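Local coordinates for putative secreted salivary protein (Xenopsylla cheopis, PDB 5K6D) that is secreted in flea saliva and inhibits the host voltage-gated sodium channel Nav1.5, at residues A26-Q31 / E71-K76; V4-L9 / A17-G22. One frame throughout, in Å; residues are numbered along the deposited sequence.

In the fold
From the N terminus, strand 3-4 leads into helix 6-10, and the chain turns back through strand 19-20; interaction 2 pairs the two strands and closes this first short loop. The chain then enters strand 26-28, passes helix 38-51 and strand 57-60, and returns as strand 73-76, where interaction 1 closes a much longer loop. The contacts are therefore in series, neither nested nor crossed, with centres 12 Å apart. They nonetheless touch: Lys29 N lies 2.9 Å from Leu9 O, a probable hydrogen bond, and Ala26 CB packs on Ile21 CD1. The N-terminal two-stranded unit with its helix 6-10 is thus joined to the edge of the disulfide-linked helix and three-stranded sheet.

Interaction 1: residues A26-Q31 / E71-K76; sequences ATAKGQ and EDCYCK
Strands 26-28 and 73-76 run antiparallel, with axes 4.7 Å apart at closest approach and an angle of 144° between their directions. Two hydrogen-bonded pairs, Ala26 with Cys75 and Ala28 with Cys73, flank the non-hydrogen-bonded pair Thr27 with Tyr74. The straightest of the four backbone bonds runs from Cys75 N to Ala26 O (2.8 Å, 175° at the hydrogen). Beyond the ladder the chain leaves through a type II turn from Ala28 to Gln31, with Gly30 at its positive-phi position. Asp72 grips this turn: its CG lies anti to the carbonyl carbon (chi1 -68°), and OD1 accepts from Gly30 N at 2.8 Å, the donor standing above the carboxylate plane. The Lys29 chain runs alongside, extended until its last bend, and two waters each accept from NZ and donate to one carboxylate oxygen. This bridges the charges without direct contact, Lys29 NZ remaining 4.8 Å from Asp72 OD1. On one face of the sheet Thr27 lies beside Tyr74, its OG1 3.6 Å from ring atom CE2 in an oblique approach, while the phenol OH bonds to Asn69 N. On the opposite face, that of Ala26, Ala28, Cys73 and Cys75, Ala28 CB sits 4.0 Å from Cys73 CB; Gln31 CB, from the turn, meets that same Cys73 CB at 3.6 Å. Disulfides from Cys73 to Cys45 and from Cys75 to Cys49 fasten this face to helix 38-51, the two-disulfide helix-to-strand link of a cysteine-stabilised alpha-beta motif. Strand 73-76 is central in the three-stranded sheet, between 26-28 and 57-60.

Interaction 2: residues V4-L9 / A17-G22; sequences VSERCL and ADQEIG
Val4 and Gln19 form an antiparallel hydrogen-bonded pair in which both backbone groups of Val4 are used. Val4 N donates to Gln19 O (2.8 Å, 163° at the hydrogen), meeting a lone pair in the carbonyl plane; Val4 O accepts from Gln19 N, also at 2.8 Å. Two residues, Asp18 and Gln19, stand opposite the single Val4, which defines a classic beta bulge. At the following helix start, Ser5 is the N-cap: OG, set by chi1 of 66°, accepts from Cys8 N at 3.0 Å. Glu6 N donates to a water that in turn donates to Asp18 OD1, so the helix end and the bulge share a solvent bridge. The other Asp18 oxygen, OD2, bonds to Gln16 NE2, and Glu6 OE1 accepts from Lys14 N. The Gln19 chain, bent at chi2 (-141°), brings OE1 to 3.4 Å from both Glu6 CA and CG, and to 3.5 Å from Leu9 CD1. Next to the Gln19 contact, Val4 CG2 meets Ile21 CG2 at 4.0 Å, the side chains crossing at about a right angle. Strand 19-20 thus packs on helix 6-10 through Leu9 CD1, and the hydrogen bond from His48 NE2 to Cys8 O ties that helix to helix 38-51, the Cys8-Cys53 disulfide to the segment just after it.

Interaction 1: residues A26-Q31 / E71-K76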
loop_
_atom_site.group_PDB
_atom_site.type_symbol
_atom_site.label_atom_id
_atom_site.label_comp_id
_atom_site.label_asym_id
_atom_site.label_seq_id
_atom_site.Cartn_x
_atom_site.Cartn_y
_atom_site.Cartn_z
ATOM N N ALA A 26 -4.306 4.378 1.326
ATOM C CA ALA A 26 -2.996 4.461 1.965
ATOM C C ALA A 26 -1.910 4.208 0.935
ATOM O O ALA A 26 -1.940 3.190 0.227
ATOM C CB ALA A 26 -2.888 3.466 3.094
ATOM N N THR A 27 -0.934 5.104 0.862
ATOM C CA THR A 27 0.189 4.884 -0.030
ATOM C C THR A 27 1.255 4.044 0.660
ATOM O O THR A 27 1.951 4.510 1.570
ATOM C CB THR A 27 0.802 6.196 -0.493
ATOM O OG1 THR A 27 -0.202 6.962 -1.173
ATOM C CG2 THR A 27 1.973 5.931 -1.431
ATOM N N ALA A 28 1.353 2.789 0.236
ATOM C CA ALA A 28 2.393 1.880 0.693
ATOM C C ALA A 28 3.569 2.040 -0.253
ATOM O O ALA A 28 3.656 1.392 -1.302
ATOM C CB ALA A 28 1.884 0.455 0.727
ATOM N N LYS A 29 4.446 2.956 0.112
ATOM C CA LYS A 29 5.536 3.361 -0.745
ATOM C C LYS A 29 6.434 2.190 -1.132
ATOM O O LYS A 29 6.817 1.378 -0.282
ATOM C CB LYS A 29 6.366 4.431 -0.046
ATOM C CG LYS A 29 7.464 5.019 -0.900
ATOM C CD LYS A 29 8.184 6.120 -0.143
ATOM C CE LYS A 29 9.263 6.777 -0.988
ATOM N NZ LYS A 29 8.691 7.499 -2.158
ATOM N N GLY A 30 6.761 2.109 -2.416
ATOM C CA GLY A 30 7.776 1.191 -2.902
ATOM C C GLY A 30 7.427 -0.278 -3.029
ATOM O O GLY A 30 8.249 -1.056 -3.520
ATOM N N GLN A 31 6.226 -0.687 -2.632
ATOM C CA GLN A 31 5.938 -2.123 -2.599
ATOM C C GLN A 31 5.875 -2.737 -3.995
ATOM O O GLN A 31 6.023 -3.948 -4.139
ATOM C CB GLN A 31 4.633 -2.417 -1.860
ATOM C CG GLN A 31 4.628 -2.011 -0.394
ATOM C CD GLN A 31 5.573 -2.836 0.447
ATOM O OE1 GLN A 31 5.796 -4.024 0.175
ATOM N NE2 GLN A 31 6.153 -2.220 1.462
ATOM N N GLU A 71 5.599 2.464 -8.800
ATOM C CA GLU A 71 6.399 1.755 -7.800
ATOM C C GLU A 71 5.675 1.636 -6.467
ATOM O O GLU A 71 6.108 0.884 -5.596
ATOM C CB GLU A 71 7.743 2.452 -7.590
ATOM C CG GLU A 71 8.610 2.497 -8.839
ATOM C CD GLU A 71 10.029 2.958 -8.559
ATOM O OE1 GLU A 71 10.238 3.689 -7.567
ATOM O OE2 GLU A 71 10.934 2.586 -9.333
ATOM N N ASP A 72 4.587 2.382 -6.313
ATOM C CA ASP A 72 3.848 2.385 -5.061
ATOM C C ASP A 72 2.621 1.489 -5.128
ATOM O O ASP A 72 2.087 1.196 -6.197
ATOM C CB ASP A 72 3.434 3.808 -4.666
ATOM C CG ASP A 72 4.618 4.686 -4.294
ATOM O OD1 ASP A 72 5.732 4.166 -4.064
ATOM O OD2 ASP A 72 4.421 5.922 -4.226
ATOM N N CYS A 73 2.205 1.060 -3.948
ATOM C CA CYS A 73 1.046 0.217 -3.740
ATOM C C CYS A 73 0.005 1.065 -3.023
ATOM O O CYS A 73 0.350 1.784 -2.095
ATOM C CB CYS A 73 1.472 -1.000 -2.926
ATOM S SG CYS A 73 0.192 -2.020 -2.186
ATOM N N TYR A 74 -1.252 0.992 -3.450
ATOM C CA TYR A 74 -2.306 1.845 -2.908
ATOM C C TYR A 74 -3.372 0.974 -2.264
ATOM O O TYR A 74 -4.057 0.197 -2.944
ATOM C CB TYR A 74 -2.882 2.742 -4.009
ATOM C CG TYR A 74 -1.820 3.657 -4.578
ATOM C CD1 TYR A 74 -1.008 3.249 -5.626
ATOM C CD2 TYR A 74 -1.614 4.927 -4.043
ATOM C CE1 TYR A 74 -0.017 4.077 -6.126
ATOM C CE2 TYR A 74 -0.635 5.763 -4.545
ATOM C CZ TYR A 74 0.152 5.335 -5.589
ATOM O OH TYR A 74 1.137 6.150 -6.109
ATOM N N CYS A 75 -3.488 1.104 -0.942
ATOM C CA CYS A 75 -4.335 0.231 -0.145
ATOM C C CYS A 75 -5.669 0.855 0.202
ATOM O O CYS A 75 -5.739 2.017 0.605
ATOM C CB CYS A 75 -3.629 -0.152 1.154
ATOM S SG CYS A 75 -2.024 -0.927 0.951
ATOM N N LYS A 76 -6.715 0.053 0.079
ATOM C CA LYS A 76 -8.068 0.442 0.425
ATOM C C LYS A 76 -8.422 -0.022 1.836
ATOM O O LYS A 76 -8.021 -1.110 2.255
ATOM C CB LYS A 76 -9.040 -0.161 -0.589
ATOM C CG LYS A 76 -10.437 0.426 -0.567
ATOM C CD LYS A 76 -11.318 -0.170 -1.669
ATOM C CE LYS A 76 -10.521 -0.547 -2.914
ATOM N NZ LYS A 76 -11.364 -0.502 -4.151
HETATM O O HOH W 1 5.667 7.667 -2.435
HETATM O O HOH W 2 8.076 5.523 -4.148
#

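Interaction 2: residues V4-L9 / A17-G22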
loop_
_atom_site.group_PDB
_atom_site.type_symbol
_atom_site.label_atom_id
_atom_site.label_comp_id
_atom_site.label_asym_id
_atom_site.label_seq_id
_atom_site.Cartn_x
_atom_site.Cartn_y
_atom_site.Cartn_z
ATOM N N VAL A 4 -3.177 3.717 10.060
ATOM C CA VAL A 4 -2.256 2.678 9.611
ATOM C C VAL A 4 -0.898 2.901 10.260
ATOM O O VAL A 4 -0.641 3.943 10.867
ATOM C CB VAL A 4 -2.097 2.665 8.072
ATOM C CG1 VAL A 4 -3.434 2.373 7.386
ATOM C CG2 VAL A 4 -1.512 3.983 7.573
ATOM N N SER A 5 -0.015 1.917 10.136
ATOM C CA SER A 5 1.298 2.003 10.770
ATOM C C SER A 5 2.353 2.624 9.855
ATOM O O SER A 5 2.170 2.700 8.634
ATOM C CB SER A 5 1.756 0.616 11.192
ATOM O OG SER A 5 1.964 -0.186 10.040
ATOM N N GLU A 6 3.475 3.036 10.442
ATOM C CA GLU A 6 4.637 3.396 9.641
ATOM C C GLU A 6 5.030 2.271 8.687
ATOM O O GLU A 6 5.391 2.513 7.536
ATOM C CB GLU A 6 5.837 3.720 10.523
ATOM C CG GLU A 6 5.690 4.958 11.366
ATOM C CD GLU A 6 6.978 5.339 12.082
ATOM O OE1 GLU A 6 7.901 4.509 12.173
ATOM O OE2 GLU A 6 7.074 6.496 12.553
ATOM N N ARG A 7 4.984 1.036 9.174
ATOM C CA ARG A 7 5.312 -0.107 8.333
ATOM C C ARG A 7 4.434 -0.154 7.095
ATOM O O ARG A 7 4.907 -0.444 5.999
ATOM C CB ARG A 7 5.178 -1.398 9.125
ATOM C CG ARG A 7 6.227 -1.552 10.193
ATOM C CD ARG A 7 5.981 -2.810 10.982
ATOM N NE ARG A 7 6.252 -4.024 10.213
ATOM C CZ ARG A 7 5.371 -4.987 9.960
ATOM N NH1 ARG A 7 4.104 -4.899 10.373
ATOM N NH2 ARG A 7 5.770 -6.056 9.287
ATOM N N CYS A 8 3.153 0.143 7.270
ATOM C CA CYS A 8 2.248 0.216 6.138
ATOM C C CYS A 8 2.730 1.233 5.110
ATOM O O CYS A 8 2.850 0.909 3.918
ATOM C CB CYS A 8 0.841 0.564 6.622
ATOM S SG CYS A 8 -0.312 1.075 5.349
ATOM N N LEU A 9 3.014 2.450 5.569
ATOM C CA LEU A 9 3.277 3.558 4.662
ATOM C C LEU A 9 4.687 3.547 4.083
ATOM O O LEU A 9 4.858 3.661 2.870
ATOM C CB LEU A 9 3.020 4.889 5.376
ATOM C CG LEU A 9 1.561 5.132 5.781
ATOM C CD1 LEU A 9 1.422 6.436 6.536
ATOM C CD2 LEU A 9 0.648 5.139 4.558
ATOM N N ALA A 17 -0.916 0.823 14.577
ATOM C CA ALA A 17 -1.627 1.596 13.570
ATOM C C ALA A 17 -2.089 2.917 14.160
ATOM O O ALA A 17 -3.182 3.004 14.731
ATOM C CB ALA A 17 -2.807 0.810 13.029
ATOM N N ASP A 18 -1.263 3.952 14.045
ATOM C CA ASP A 18 -1.653 5.239 14.607
ATOM C C ASP A 18 -1.444 6.430 13.665
ATOM O O ASP A 18 -1.490 7.579 14.107
ATOM C CB ASP A 18 -0.917 5.479 15.931
ATOM C CG ASP A 18 0.592 5.446 15.788
ATOM O OD1 ASP A 18 1.104 5.434 14.646
ATOM O OD2 ASP A 18 1.275 5.437 16.835
ATOM N N GLN A 19 -1.229 6.165 12.378
ATOM C CA GLN A 19 -1.093 7.236 11.395
ATOM C C GLN A 19 -2.401 7.439 10.649
ATOM O O GLN A 19 -2.882 6.536 9.965
ATOM C CB GLN A 19 0.026 6.932 10.398
ATOM C CG GLN A 19 1.353 6.590 11.047
ATOM C CD GLN A 19 2.518 7.180 10.292
ATOM O OE1 GLN A 19 3.204 6.488 9.541
ATOM N NE2 GLN A 19 2.740 8.474 10.478
ATOM N N GLU A 20 -2.967 8.632 10.774
ATOM C CA GLU A 20 -4.248 8.941 10.153
ATOM C C GLU A 20 -4.073 9.291 8.686
ATOM O O GLU A 20 -3.268 10.155 8.344
ATOM C CB GLU A 20 -4.923 10.106 10.877
ATOM C CG GLU A 20 -6.335 10.382 10.401
ATOM C CD GLU A 20 -7.306 9.297 10.819
ATOM O OE1 GLU A 20 -7.259 8.878 11.996
ATOM O OE2 GLU A 20 -8.101 8.847 9.966
ATOM N N ILE A 21 -4.840 8.667 7.809
ATOM C CA ILE A 21 -4.700 9.028 6.409
ATOM C C ILE A 21 -6.003 9.573 5.805
ATOM O O ILE A 21 -6.033 9.965 4.640
ATOM C CB ILE A 21 -4.190 7.838 5.607
ATOM C CG1 ILE A 21 -5.088 6.641 5.870
ATOM C CG2 ILE A 21 -2.753 7.494 6.013
ATOM C CD1 ILE A 21 -4.871 5.545 4.905
ATOM N N GLY A 22 -7.067 9.621 6.601
ATOM C CA GLY A 22 -8.325 10.184 6.139
ATOM C C GLY A 22 -9.189 9.174 5.407
ATOM O O GLY A 22 -9.223 7.998 5.771
HETATM O O HOH W 3 3.150 3.564 13.225
#